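Local coordinates for protein Thf1 (Thermosynechococcus elongatus, PDB 5MJR) that associates with the FtsH protease complex involved in photosystem II repair in cyanobacteria and may take part in photosynthetic membrane biogenesis, at residues A[173-177]-A[189-193]; A[65-69]-A[140-144]; A[115-121]-A[159-164]; A[47-51]-A[97-101]; A[68-73]-A[151-156]. One frame throughout, in Å; residues are numbered along the deposited sequence.

The five contacts tie together an all-helical Thf1 domain. Contact 5, its centre about 3 Å from that of the chain, crosses helix 67-80 over helix 150-162. Contact 2 also starts from helix 67-80, shares Leu-68 and Phe-69 with contact 5 and lies about 8 Å from it between centres; contact 3 uses the far end of helix 150-162, its centre about 14 Å from that of contact 5. Contact 1 packs against helix 150-162, whereas contact 4 lies across the chain's centre, about 27 Å from contacts 1 and 3 between centres. Contact 4 closes before contacts 1 and 3 open, yet its segments alternate with those of contacts 2 and 5, interlocking early and late helices.

Contact 1: A[173-177]-A[189-193]; sequences ETLDQ and VKRDL. With SO4 (sulfate ion), chain B.
A helical hairpin near the C-terminal end of the modelled chain brings helix 171-178 alongside helix 186-198, where a predicted coiled coil begins. Both segments, 173-177 and 189-193, are regular helix. Their axes run nearly antiparallel at 151° and approach to 11.7 Å, so the helices meet through side-chain ends; the closest CA atoms, of Leu-175 and Lys-190, are 7.7 Å apart. Leu-175 (chi1 m, chi2 t) points across, its CD1 3.7 Å from Lys-190 CG and its CD2 4.1 Å from Val-189 CG1. Lys-190 suits the margin because its methylenes cover Leu-175 while its extended chain (chi1 m, then t throughout) carries the ammonium to Asp-176, in a salt bridge of 2.6 Å from Lys-190 NZ to Asp-176 OD1. Away from the interface, Arg-191 pairs with its neighbour Asp-192 (NE to OD1 2.8 Å) and holds a sulfate, probably from the crystallisation liquor, with NH1 2.8 Å from sulfate O2 and NH2 3.0 Å from sulfate O3; Lys-188 also binds this ion. Beneath, Leu-175 rests on Leu-156 and Leu-193 on Tyr-157, both of helix 150-162. An apolar inner side with a charged pair at its margin is the pattern of an amphipathic antiparallel helical hairpin.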
# COMPACT_ATOMS: atom_id res chain seq x y z
N GLU A 173 -1.33 -3.28 -20.60
CA GLU A 173 -2.61 -3.57 -21.13
C GLU A 173 -3.65 -3.56 -20.04
O GLU A 173 -4.77 -3.07 -20.18
CB GLU A 173 -2.53 -4.97 -21.77
CG GLU A 173 -3.64 -5.33 -22.67
CD GLU A 173 -3.00 -5.77 -24.05
OE1 GLU A 173 -3.77 -6.18 -25.02
OE2 GLU A 173 -1.71 -5.65 -24.18
N THR A 174 -3.29 -4.13 -18.90
CA THR A 174 -4.24 -4.18 -17.77
C THR A 174 -4.66 -2.76 -17.30
O THR A 174 -5.85 -2.49 -17.07
CB THR A 174 -3.65 -5.03 -16.60
OG1 THR A 174 -3.50 -6.38 -17.08
CG2 THR A 174 -4.48 -4.92 -15.37
N LEU A 175 -3.64 -1.92 -17.07
CA LEU A 175 -3.89 -0.57 -16.62
C LEU A 175 -4.79 0.20 -17.63
O LEU A 175 -5.69 0.91 -17.27
CB LEU A 175 -2.61 0.16 -16.30
CG LEU A 175 -1.85 -0.40 -15.10
CD1 LEU A 175 -0.52 0.31 -14.93
CD2 LEU A 175 -2.63 -0.40 -13.77
N ASP A 176 -4.47 0.02 -18.91
CA ASP A 176 -5.30 0.63 -19.95
C ASP A 176 -6.75 0.15 -19.96
O ASP A 176 -7.63 0.96 -20.24
CB ASP A 176 -4.68 0.44 -21.29
CG ASP A 176 -3.46 1.33 -21.54
OD1 ASP A 176 -3.27 2.36 -20.77
OD2 ASP A 176 -2.73 1.00 -22.50
N GLN A 177 -6.99 -1.10 -19.65
CA GLN A 177 -8.35 -1.62 -19.57
C GLN A 177 -9.11 -0.98 -18.37
O GLN A 177 -10.29 -0.80 -18.36
CB GLN A 177 -8.34 -3.13 -19.38
CG GLN A 177 -7.91 -3.95 -20.58
CD GLN A 177 -8.10 -5.43 -20.45
OE1 GLN A 177 -7.13 -6.24 -20.50
NE2 GLN A 177 -9.36 -5.82 -20.34
N VAL A 189 -0.99 6.29 -11.56
CA VAL A 189 -0.65 4.93 -11.22
C VAL A 189 0.55 4.43 -12.05
O VAL A 189 1.48 3.81 -11.52
CB VAL A 189 -1.83 3.99 -11.31
CG1 VAL A 189 -1.46 2.54 -11.15
CG2 VAL A 189 -2.91 4.35 -10.28
N LYS A 190 0.51 4.63 -13.38
CA LYS A 190 1.61 4.18 -14.23
C LYS A 190 2.91 4.79 -13.73
O LYS A 190 3.93 4.12 -13.65
CB LYS A 190 1.30 4.56 -15.70
CG LYS A 190 0.21 3.66 -16.31
CD LYS A 190 -0.01 4.16 -17.73
CE LYS A 190 -1.14 3.38 -18.38
NZ LYS A 190 -1.26 3.71 -19.77
N ARG A 191 2.89 6.12 -13.59
CA ARG A 191 4.04 6.84 -13.11
C ARG A 191 4.58 6.28 -11.81
O ARG A 191 5.79 6.02 -11.66
CB ARG A 191 3.66 8.32 -12.95
CG ARG A 191 4.71 9.15 -12.22
CD ARG A 191 4.09 10.47 -11.66
NE ARG A 191 3.28 10.19 -10.48
CZ ARG A 191 2.44 11.04 -9.90
NH1 ARG A 191 2.23 12.25 -10.39
NH2 ARG A 191 1.73 10.62 -8.83
N ASP A 192 3.72 6.10 -10.85
CA ASP A 192 4.10 5.68 -9.53
C ASP A 192 4.56 4.22 -9.50
O ASP A 192 5.47 3.90 -8.73
CB ASP A 192 2.95 5.93 -8.54
CG ASP A 192 2.70 7.41 -8.28
OD1 ASP A 192 3.61 8.23 -8.56
OD2 ASP A 192 1.60 7.79 -7.83
N LEU A 193 4.00 3.37 -10.32
CA LEU A 193 4.42 1.95 -10.40
C LEU A 193 5.75 1.81 -11.13
O LEU A 193 6.47 0.93 -10.78
CB LEU A 193 3.34 1.02 -11.00
CG LEU A 193 2.13 0.80 -10.03
CD1 LEU A 193 1.14 -0.08 -10.81
CD2 LEU A 193 2.58 0.25 -8.71
S SO4 B . 0.09 13.63 -7.26
O1 SO4 B . -1.42 13.69 -7.21
O2 SO4 B . 0.50 13.74 -8.70
O3 SO4 B . 0.47 12.31 -6.68
O4 SO4 B . 0.77 14.69 -6.55

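Contact 2: A[65-69]-A[140-144]; sequences YSPLF and NSLNH
Residues 140-142 form the end of a 3-10 segment that meets the start of helix 67-80, where Ser-66 is the N-cap and Pro-67 the first helical residue. Ser-141 (chi1 p) lies nearest, its CA 5.8 Å from that of Leu-68. Small enough to fit against the helix start, it sets CB 3.9 Å from Ser-66 OG and 4.1 Å from Pro-67 CD, while its OG, hydrogen-bonded to Pro-138 O, lies 3.5 Å from Leu-68 CB. Leu-142 points away but brings CD2 back to 3.8 Å from Leu-68 CD1 (chi1 t, chi2 p). Asn-143 then centres an inverse gamma turn, and His-144 (chi1 t) points back toward the helix start. His-144 ND1 reaches a water at 2.7 Å, which also lies 2.7 Å from Ser-66 OG and donates to Ser-141 O at 2.7 Å. Ser-66 OG (chi1 p) accepts a weak capping bond of 3.3 Å from Leu-68 N. The cap oxygen therefore serves both helix and water, and polar groups of both segments find a partner beside the leucine pair.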
# COMPACT_ATOMS: atom_id res chain seq x y z
N TYR A 65 -9.14 6.61 4.63
CA TYR A 65 -8.67 5.24 4.64
C TYR A 65 -9.61 4.33 3.88
O TYR A 65 -10.81 4.44 3.96
CB TYR A 65 -8.61 4.73 6.07
CG TYR A 65 -8.25 3.30 6.31
CD1 TYR A 65 -9.20 2.33 6.20
CD2 TYR A 65 -6.95 2.95 6.60
CE1 TYR A 65 -8.89 0.98 6.37
CE2 TYR A 65 -6.64 1.60 6.76
CZ TYR A 65 -7.57 0.60 6.64
OH TYR A 65 -7.26 -0.69 6.88
N SER A 66 -9.00 3.34 3.17
CA SER A 66 -9.76 2.27 2.59
C SER A 66 -8.89 1.04 2.54
O SER A 66 -7.68 1.16 2.70
CB SER A 66 -10.18 2.63 1.17
OG SER A 66 -9.11 2.62 0.29
N PRO A 67 -9.41 -0.13 2.19
CA PRO A 67 -8.57 -1.34 2.03
C PRO A 67 -7.54 -1.24 0.95
O PRO A 67 -6.56 -2.01 1.01
CB PRO A 67 -9.56 -2.46 1.84
CG PRO A 67 -10.80 -1.94 2.52
CD PRO A 67 -10.84 -0.45 2.23
N LEU A 68 -7.72 -0.36 -0.03
CA LEU A 68 -6.71 -0.20 -1.08
C LEU A 68 -5.43 0.44 -0.44
O LEU A 68 -4.31 0.06 -0.77
CB LEU A 68 -7.21 0.61 -2.22
CG LEU A 68 -6.29 0.87 -3.40
CD1 LEU A 68 -5.94 -0.44 -4.08
CD2 LEU A 68 -6.87 1.86 -4.38
N PHE A 69 -5.65 1.47 0.38
CA PHE A 69 -4.53 2.03 1.13
C PHE A 69 -3.89 1.01 2.07
O PHE A 69 -2.65 0.94 2.10
CB PHE A 69 -5.06 3.25 1.91
CG PHE A 69 -4.05 3.87 2.87
CD1 PHE A 69 -3.09 4.67 2.46
CD2 PHE A 69 -4.16 3.53 4.19
CE1 PHE A 69 -2.15 5.20 3.43
CE2 PHE A 69 -3.34 4.05 5.16
CZ PHE A 69 -2.37 4.87 4.74
N ASN A 140 -14.50 -2.75 -4.25
CA ASN A 140 -15.12 -1.47 -4.31
C ASN A 140 -14.21 -0.25 -4.04
O ASN A 140 -14.46 0.86 -4.49
CB ASN A 140 -16.33 -1.35 -3.38
CG ASN A 140 -15.97 -1.47 -1.89
OD1 ASN A 140 -15.08 -2.17 -1.49
ND2 ASN A 140 -16.76 -0.73 -1.07
N SER A 141 -13.12 -0.51 -3.28
CA SER A 141 -12.14 0.49 -3.00
C SER A 141 -11.29 0.93 -4.19
O SER A 141 -10.60 1.92 -4.12
CB SER A 141 -11.22 0.08 -1.82
OG SER A 141 -10.32 -0.89 -2.11
N LEU A 142 -11.39 0.20 -5.33
CA LEU A 142 -10.81 0.73 -6.56
C LEU A 142 -11.57 1.92 -7.09
O LEU A 142 -11.00 2.72 -7.90
CB LEU A 142 -10.77 -0.33 -7.62
CG LEU A 142 -9.82 -1.49 -7.40
CD1 LEU A 142 -9.68 -2.27 -8.73
CD2 LEU A 142 -8.53 -1.27 -6.79
N ASN A 143 -12.81 2.09 -6.64
CA ASN A 143 -13.58 3.30 -6.95
C ASN A 143 -13.20 4.45 -6.01
O ASN A 143 -13.97 4.89 -5.16
CB ASN A 143 -15.06 2.99 -6.90
CG ASN A 143 -15.53 2.12 -8.05
OD1 ASN A 143 -15.02 2.27 -9.16
ND2 ASN A 143 -16.51 1.24 -7.76
N HIS A 144 -11.95 4.84 -6.16
CA HIS A 144 -11.32 5.75 -5.22
C HIS A 144 -11.58 7.18 -5.63
O HIS A 144 -11.09 7.58 -6.73
CB HIS A 144 -9.82 5.50 -5.27
CG HIS A 144 -9.07 6.28 -4.23
ND1 HIS A 144 -9.09 5.88 -2.92
CD2 HIS A 144 -8.40 7.44 -4.32
CE1 HIS A 144 -8.41 6.80 -2.24
NE2 HIS A 144 -7.96 7.74 -3.07
O HOH W 1 -10.12 3.55 -2.01

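Contact 3: A[115-121]-A[159-164]; sequences WQQYQGR and FLQELA
Trp-115 (chi1 m, chi2 91°) directs its indole toward helix 150-162, CE3 3.4 Å from Phe-159 CD1, with the six-membered ring and the phenyl at 50° and centroids 5.1 Å apart; its NE1 hydrogen-bonds to Pro-67 O. Residues 116-118 are 3-10, and Gln-116 CG passes 3.7 Å from Glu-162 OE2. Tyr-118 (chi1 m) receives the edge of Phe-159 on its ring face in an offset edge-to-face pair, centroids 5.7 Å apart and planes at 84°, and its CB lies 4.1 Å from Leu-163 CD2. Trp-115, Tyr-118 and Phe-159 thus form an aromatic cluster where the connection between helices 105-113 and 123-131 meets the end of helix 150-162. Tyr-118 to Arg-121 is a type II beta turn. Gln-119 NE2 donates to Glu-162 OE1 at 2.7 Å, its amide suiting a carboxylate. Gly-120 takes the positive phi (94°) that favours glycine, and its N donates to Glu-162 O at 2.8 Å. Arg-121 O accepts from Ala-164 N at 2.7 Å, while Arg-121 NH2 reaches back 2.9 Å to Gln-117 O.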
# COMPACT_ATOMS: atom_id res chain seq x y z
N TRP A 115 -8.07 -9.02 0.11
CA TRP A 115 -7.93 -9.07 -1.35
C TRP A 115 -7.66 -10.46 -1.88
O TRP A 115 -7.78 -10.69 -3.10
CB TRP A 115 -6.87 -8.05 -1.75
CG TRP A 115 -7.20 -6.63 -1.52
CD1 TRP A 115 -6.93 -5.90 -0.38
CD2 TRP A 115 -7.80 -5.72 -2.40
NE1 TRP A 115 -7.32 -4.63 -0.52
CE2 TRP A 115 -7.88 -4.45 -1.76
CE3 TRP A 115 -8.33 -5.83 -3.68
CZ2 TRP A 115 -8.40 -3.32 -2.36
CZ3 TRP A 115 -8.86 -4.74 -4.29
CH2 TRP A 115 -8.94 -3.50 -3.62
N GLN A 116 -7.23 -11.37 -1.00
CA GLN A 116 -6.91 -12.73 -1.46
C GLN A 116 -8.12 -13.48 -1.97
O GLN A 116 -7.98 -14.46 -2.70
CB GLN A 116 -6.20 -13.49 -0.39
CG GLN A 116 -4.80 -12.93 -0.09
CD GLN A 116 -4.15 -13.44 1.10
OE1 GLN A 116 -4.45 -14.51 1.56
NE2 GLN A 116 -3.22 -12.61 1.70
N GLN A 117 -9.33 -12.99 -1.65
CA GLN A 117 -10.52 -13.66 -2.17
C GLN A 117 -10.59 -13.55 -3.68
O GLN A 117 -11.31 -14.34 -4.27
CB GLN A 117 -11.76 -13.10 -1.60
CG GLN A 117 -12.01 -11.67 -1.97
CD GLN A 117 -13.17 -11.06 -1.30
OE1 GLN A 117 -13.02 -10.29 -0.25
NE2 GLN A 117 -14.30 -11.41 -1.78
N TYR A 118 -9.84 -12.68 -4.31
CA TYR A 118 -9.80 -12.52 -5.79
C TYR A 118 -8.81 -13.40 -6.48
O TYR A 118 -8.69 -13.32 -7.71
CB TYR A 118 -9.70 -11.04 -6.19
CG TYR A 118 -10.76 -10.19 -5.53
CD1 TYR A 118 -12.10 -10.25 -5.87
CD2 TYR A 118 -10.44 -9.26 -4.53
CE1 TYR A 118 -13.04 -9.53 -5.27
CE2 TYR A 118 -11.39 -8.52 -3.93
CZ TYR A 118 -12.72 -8.64 -4.28
OH TYR A 118 -13.66 -7.89 -3.60
N GLN A 119 -8.09 -14.23 -5.70
CA GLN A 119 -7.05 -15.04 -6.27
C GLN A 119 -7.48 -15.87 -7.49
O GLN A 119 -8.54 -16.52 -7.44
CB GLN A 119 -6.56 -15.99 -5.17
CG GLN A 119 -5.07 -16.29 -5.22
CD GLN A 119 -4.56 -16.77 -3.83
OE1 GLN A 119 -4.91 -17.89 -3.50
NE2 GLN A 119 -3.87 -15.90 -2.99
N GLY A 120 -6.69 -15.73 -8.60
CA GLY A 120 -6.84 -16.55 -9.84
C GLY A 120 -7.68 -16.01 -10.97
O GLY A 120 -7.44 -16.36 -12.17
N ARG A 121 -8.52 -15.04 -10.62
CA ARG A 121 -9.51 -14.51 -11.56
C ARG A 121 -8.91 -13.80 -12.68
O ARG A 121 -7.85 -13.11 -12.55
CB ARG A 121 -10.53 -13.63 -10.86
CG ARG A 121 -11.29 -14.30 -9.76
CD ARG A 121 -12.34 -13.35 -9.17
NE ARG A 121 -12.69 -13.81 -7.83
CZ ARG A 121 -13.64 -13.33 -7.06
NH1 ARG A 121 -14.52 -12.42 -7.46
NH2 ARG A 121 -13.67 -13.78 -5.79
N PHE A 159 -3.00 -6.12 -5.66
CA PHE A 159 -4.24 -6.80 -6.05
C PHE A 159 -4.13 -7.48 -7.39
O PHE A 159 -4.54 -8.65 -7.51
CB PHE A 159 -5.35 -5.74 -6.05
CG PHE A 159 -6.56 -6.12 -6.86
CD1 PHE A 159 -7.29 -7.29 -6.59
CD2 PHE A 159 -6.98 -5.39 -7.93
CE1 PHE A 159 -8.39 -7.64 -7.34
CE2 PHE A 159 -8.07 -5.76 -8.72
CZ PHE A 159 -8.74 -6.89 -8.42
N LEU A 160 -3.57 -6.79 -8.36
CA LEU A 160 -3.50 -7.37 -9.69
C LEU A 160 -2.65 -8.63 -9.67
O LEU A 160 -2.91 -9.55 -10.48
CB LEU A 160 -2.96 -6.32 -10.67
CG LEU A 160 -3.85 -5.14 -10.96
CD1 LEU A 160 -3.12 -4.11 -11.76
CD2 LEU A 160 -5.19 -5.52 -11.54
N GLN A 161 -1.64 -8.65 -8.82
CA GLN A 161 -0.85 -9.84 -8.68
C GLN A 161 -1.62 -11.12 -8.20
O GLN A 161 -1.12 -12.20 -8.47
CB GLN A 161 0.30 -9.60 -7.79
CG GLN A 161 1.41 -8.72 -8.31
CD GLN A 161 2.60 -8.60 -7.34
OE1 GLN A 161 2.51 -8.01 -6.27
NE2 GLN A 161 3.69 -9.17 -7.70
N GLU A 162 -2.77 -10.92 -7.52
CA GLU A 162 -3.58 -12.04 -7.08
C GLU A 162 -4.28 -12.66 -8.23
O GLU A 162 -4.67 -13.80 -8.11
CB GLU A 162 -4.73 -11.62 -6.12
CG GLU A 162 -4.24 -11.13 -4.81
CD GLU A 162 -3.67 -12.16 -3.88
OE1 GLU A 162 -3.97 -13.38 -3.97
OE2 GLU A 162 -2.93 -11.68 -3.04
N LEU A 163 -4.57 -11.88 -9.26
CA LEU A 163 -5.38 -12.35 -10.37
C LEU A 163 -4.58 -13.36 -11.22
O LEU A 163 -3.42 -13.73 -10.97
CB LEU A 163 -5.86 -11.14 -11.24
CG LEU A 163 -6.64 -10.08 -10.50
CD1 LEU A 163 -7.01 -9.00 -11.44
CD2 LEU A 163 -7.85 -10.63 -9.81
N ALA A 164 -5.24 -13.87 -12.18
CA ALA A 164 -4.55 -14.64 -13.23
C ALA A 164 -3.04 -14.07 -13.47
O ALA A 164 -2.84 -12.79 -13.62
CB ALA A 164 -5.28 -14.40 -14.36

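Contact 4: A[47-51]-A[97-101]; sequences IEELL and LCVAE
Leu-97 is the bump of this contact: its side chain (chi1 t, chi2 126°) enters a hollow on helix 41-58 lined by Ile-47, Leu-50 and Leu-51. Residues 47-51 are regular helix; 97-100 form the last turn of helix 90-100, and Glu-101 is the first residue to leave helical angles. The closest CA atoms are those of Leu-51 and Leu-97, 6.8 Å apart. Leu-97 CD1 sits 3.8 Å from Leu-50 CD2 and 4.2 Å from Ile-47 CG2, and its CG lies 4.0 Å from Leu-51 CD2. In return, Leu-51 (chi1 m, chi2 t) leaves its backbone sideways but brings its end to Ala-100, which leaves room: Leu-51 CD2 is 4.3 Å from Ala-100 CB. Branched side chains wall the hollow that Leu-97 fills, while alanine's lone methyl keeps the facing surface low. Glu-101 (chi1 m, chi2 m) curls beneath, placing OE2 2.6 Å from Leu-51 O. Its other oxygen, OE1, forms a salt bridge with Arg-58. Phe-31 of helix 24-34 touches Ile-47, Leu-51 and Ala-100, and Phe-80 of helix 67-80 touches Ile-47 and Leu-50, so helices 24-34 and 67-80 flank the pair.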
# COMPACT_ATOMS: atom_id res chain seq x y z
N ILE A 47 11.67 3.71 7.07
CA ILE A 47 10.58 3.72 8.03
C ILE A 47 10.14 5.13 8.34
O ILE A 47 8.92 5.44 8.34
CB ILE A 47 10.94 2.93 9.30
CG1 ILE A 47 11.12 1.45 8.98
CG2 ILE A 47 9.91 3.15 10.39
CD1 ILE A 47 11.95 0.73 10.04
N GLU A 48 11.08 6.04 8.56
CA GLU A 48 10.69 7.42 8.83
C GLU A 48 10.02 8.07 7.59
O GLU A 48 9.09 8.88 7.77
CB GLU A 48 11.87 8.25 9.37
CG GLU A 48 12.32 7.80 10.78
CD GLU A 48 13.33 8.73 11.45
OE1 GLU A 48 13.64 9.81 10.88
OE2 GLU A 48 13.84 8.25 12.53
N GLU A 49 10.51 7.75 6.36
CA GLU A 49 9.86 8.28 5.18
C GLU A 49 8.38 7.77 5.15
O GLU A 49 7.48 8.58 4.83
CB GLU A 49 10.60 7.86 3.91
CG GLU A 49 11.82 8.67 3.55
CD GLU A 49 12.41 8.36 2.16
OE1 GLU A 49 11.68 7.79 1.31
OE2 GLU A 49 13.61 8.72 1.99
N LEU A 50 8.14 6.54 5.45
CA LEU A 50 6.77 5.97 5.46
C LEU A 50 5.93 6.66 6.55
O LEU A 50 4.76 6.97 6.35
CB LEU A 50 6.80 4.46 5.56
CG LEU A 50 5.47 3.76 5.38
CD1 LEU A 50 4.76 4.08 4.05
CD2 LEU A 50 5.66 2.29 5.60
N LEU A 51 6.56 6.83 7.75
CA LEU A 51 5.81 7.48 8.85
C LEU A 51 5.36 8.88 8.41
O LEU A 51 4.22 9.29 8.71
CB LEU A 51 6.73 7.60 10.12
CG LEU A 51 6.92 6.32 10.90
CD1 LEU A 51 8.01 6.59 11.96
CD2 LEU A 51 5.65 5.90 11.68
N LEU A 97 4.67 1.10 13.82
CA LEU A 97 4.40 2.04 12.74
C LEU A 97 2.88 2.33 12.72
O LEU A 97 2.48 3.50 12.68
CB LEU A 97 4.83 1.41 11.40
CG LEU A 97 4.61 2.37 10.19
CD1 LEU A 97 5.88 2.55 9.37
CD2 LEU A 97 3.73 1.63 9.31
N CYS A 98 2.06 1.32 12.82
CA CYS A 98 0.62 1.58 12.73
C CYS A 98 0.08 2.33 13.93
O CYS A 98 -0.67 3.32 13.79
CB CYS A 98 -0.14 0.26 12.53
SG CYS A 98 0.12 -0.47 10.91
N VAL A 99 0.48 1.89 15.14
CA VAL A 99 -0.03 2.58 16.32
C VAL A 99 0.46 4.01 16.37
O VAL A 99 -0.31 4.91 16.80
CB VAL A 99 0.18 1.80 17.62
CG1 VAL A 99 -0.43 0.45 17.61
CG2 VAL A 99 1.55 1.70 18.02
N ALA A 100 1.68 4.28 15.91
CA ALA A 100 2.18 5.65 15.86
C ALA A 100 1.35 6.57 14.95
O ALA A 100 1.30 7.80 15.15
CB ALA A 100 3.61 5.65 15.41
N GLU A 101 0.74 5.97 13.94
CA GLU A 101 -0.10 6.67 12.98
C GLU A 101 -1.60 6.62 13.37
O GLU A 101 -2.42 7.00 12.54
CB GLU A 101 0.07 6.00 11.60
CG GLU A 101 1.40 6.08 11.02
CD GLU A 101 1.82 7.45 10.52
OE1 GLU A 101 1.12 8.45 10.54
OE2 GLU A 101 3.02 7.45 10.03

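Contact 5: A[68-73]-A[151-156]; sequences LFALGV and LHAVGL
Leu-68 (chi1 t, chi2 p) lays its side chain over the backbone of helix 150-162, CD1 3.5 Å from Leu-156 N and 3.7 Å from Gly-155 C, with CD2 3.9 Å from His-152 CB. Both segments are regular helix, and their axes cross almost at right angles, at 84°, only 6.9 Å apart. At the crossing Gly-72 meets Gly-155, their CA atoms 3.6 Å apart and Gly-72 CA 3.5 Å from Gly-155 N. Neither place has room for a beta carbon: one on Gly-72 would lie 1.9 Å from Leu-151 O, and one on Gly-155 2.4 Å from Leu-68 O. This is a close glycine-to-glycine helix crossing, here at the centre of the all-helical Thf1 fold. Because the backbones touch, Gly-72 CA also makes a CA-H...O contact of 3.3 Å with Leu-151 O. Larger side chains pack around the glycines. Phe-69 (chi1 t) brings CE1 3.8 Å from Leu-151 CD1 and CB 3.8 Å from His-152 NE2; His-152 ND1 is hydrogen-bonded to Ser-149 N. Leu-151 CD1 also lies 4.1 Å from Val-73 CG2. Leu-71 CD2 rests 3.2 Å from Gly-155 O, and Val-154 CG1 lies 3.8 Å from Gly-72 O. Outward from the crossing, Ala-70 touches Leu-108 of helix 105-113 and Ala-153 touches Val-189 of helix 186-198.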
# COMPACT_ATOMS: atom_id res chain seq x y z
N LEU A 68 -7.72 -0.36 -0.03
CA LEU A 68 -6.71 -0.20 -1.08
C LEU A 68 -5.43 0.44 -0.44
O LEU A 68 -4.31 0.06 -0.77
CB LEU A 68 -7.21 0.61 -2.22
CG LEU A 68 -6.29 0.87 -3.40
CD1 LEU A 68 -5.94 -0.44 -4.08
CD2 LEU A 68 -6.87 1.86 -4.38
N PHE A 69 -5.65 1.47 0.38
CA PHE A 69 -4.53 2.03 1.13
C PHE A 69 -3.89 1.01 2.07
O PHE A 69 -2.65 0.94 2.10
CB PHE A 69 -5.06 3.25 1.91
CG PHE A 69 -4.05 3.87 2.87
CD1 PHE A 69 -3.09 4.67 2.46
CD2 PHE A 69 -4.16 3.53 4.19
CE1 PHE A 69 -2.15 5.20 3.43
CE2 PHE A 69 -3.34 4.05 5.16
CZ PHE A 69 -2.37 4.87 4.74
N ALA A 70 -4.69 0.24 2.77
CA ALA A 70 -4.14 -0.78 3.62
C ALA A 70 -3.23 -1.71 2.89
O ALA A 70 -2.10 -2.05 3.32
CB ALA A 70 -5.20 -1.55 4.38
N LEU A 71 -3.70 -2.21 1.75
CA LEU A 71 -2.93 -3.11 0.93
C LEU A 71 -1.64 -2.45 0.47
O LEU A 71 -0.57 -3.07 0.45
CB LEU A 71 -3.73 -3.69 -0.22
CG LEU A 71 -3.04 -4.73 -1.11
CD1 LEU A 71 -2.59 -5.91 -0.35
CD2 LEU A 71 -3.98 -5.08 -2.25
N GLY A 72 -1.70 -1.17 0.06
CA GLY A 72 -0.53 -0.51 -0.34
C GLY A 72 0.53 -0.33 0.75
O GLY A 72 1.71 -0.54 0.52
N VAL A 73 0.09 0.02 1.98
CA VAL A 73 1.01 0.17 3.11
C VAL A 73 1.66 -1.16 3.43
O VAL A 73 2.90 -1.26 3.60
CB VAL A 73 0.29 0.73 4.33
CG1 VAL A 73 1.14 0.67 5.61
CG2 VAL A 73 -0.15 2.12 4.11
N LEU A 151 0.75 5.12 -2.60
CA LEU A 151 0.37 3.88 -1.92
C LEU A 151 -0.86 3.20 -2.50
O LEU A 151 -0.94 1.98 -2.44
CB LEU A 151 0.27 4.12 -0.40
CG LEU A 151 1.54 4.47 0.36
CD1 LEU A 151 1.24 5.10 1.68
CD2 LEU A 151 2.37 3.24 0.47
N HIS A 152 -1.78 3.99 -3.05
CA HIS A 152 -2.92 3.34 -3.69
C HIS A 152 -2.50 2.66 -5.00
O HIS A 152 -3.04 1.60 -5.32
CB HIS A 152 -3.91 4.43 -4.06
CG HIS A 152 -4.55 5.07 -2.88
ND1 HIS A 152 -4.42 6.42 -2.67
CD2 HIS A 152 -5.34 4.55 -1.90
CE1 HIS A 152 -5.15 6.68 -1.57
NE2 HIS A 152 -5.70 5.56 -1.06
N ALA A 153 -1.49 3.17 -5.70
CA ALA A 153 -0.89 2.49 -6.85
C ALA A 153 -0.24 1.16 -6.48
O ALA A 153 -0.41 0.16 -7.10
CB ALA A 153 0.09 3.36 -7.63
N VAL A 154 0.54 1.18 -5.37
CA VAL A 154 1.17 -0.02 -4.85
C VAL A 154 0.10 -1.04 -4.52
O VAL A 154 0.22 -2.23 -4.81
CB VAL A 154 2.16 0.30 -3.72
CG1 VAL A 154 2.71 -1.00 -3.13
CG2 VAL A 154 3.28 1.22 -4.22
N GLY A 155 -0.92 -0.61 -3.81
CA GLY A 155 -2.01 -1.47 -3.48
C GLY A 155 -2.67 -2.11 -4.75
O GLY A 155 -2.99 -3.31 -4.74
N LEU A 156 -2.94 -1.26 -5.76
CA LEU A 156 -3.53 -1.80 -7.00
C LEU A 156 -2.65 -2.91 -7.59
O LEU A 156 -3.14 -3.95 -7.94
CB LEU A 156 -3.77 -0.69 -8.00
CG LEU A 156 -4.34 -1.10 -9.32
CD1 LEU A 156 -5.73 -1.69 -9.22
CD2 LEU A 156 -4.29 -0.03 -10.35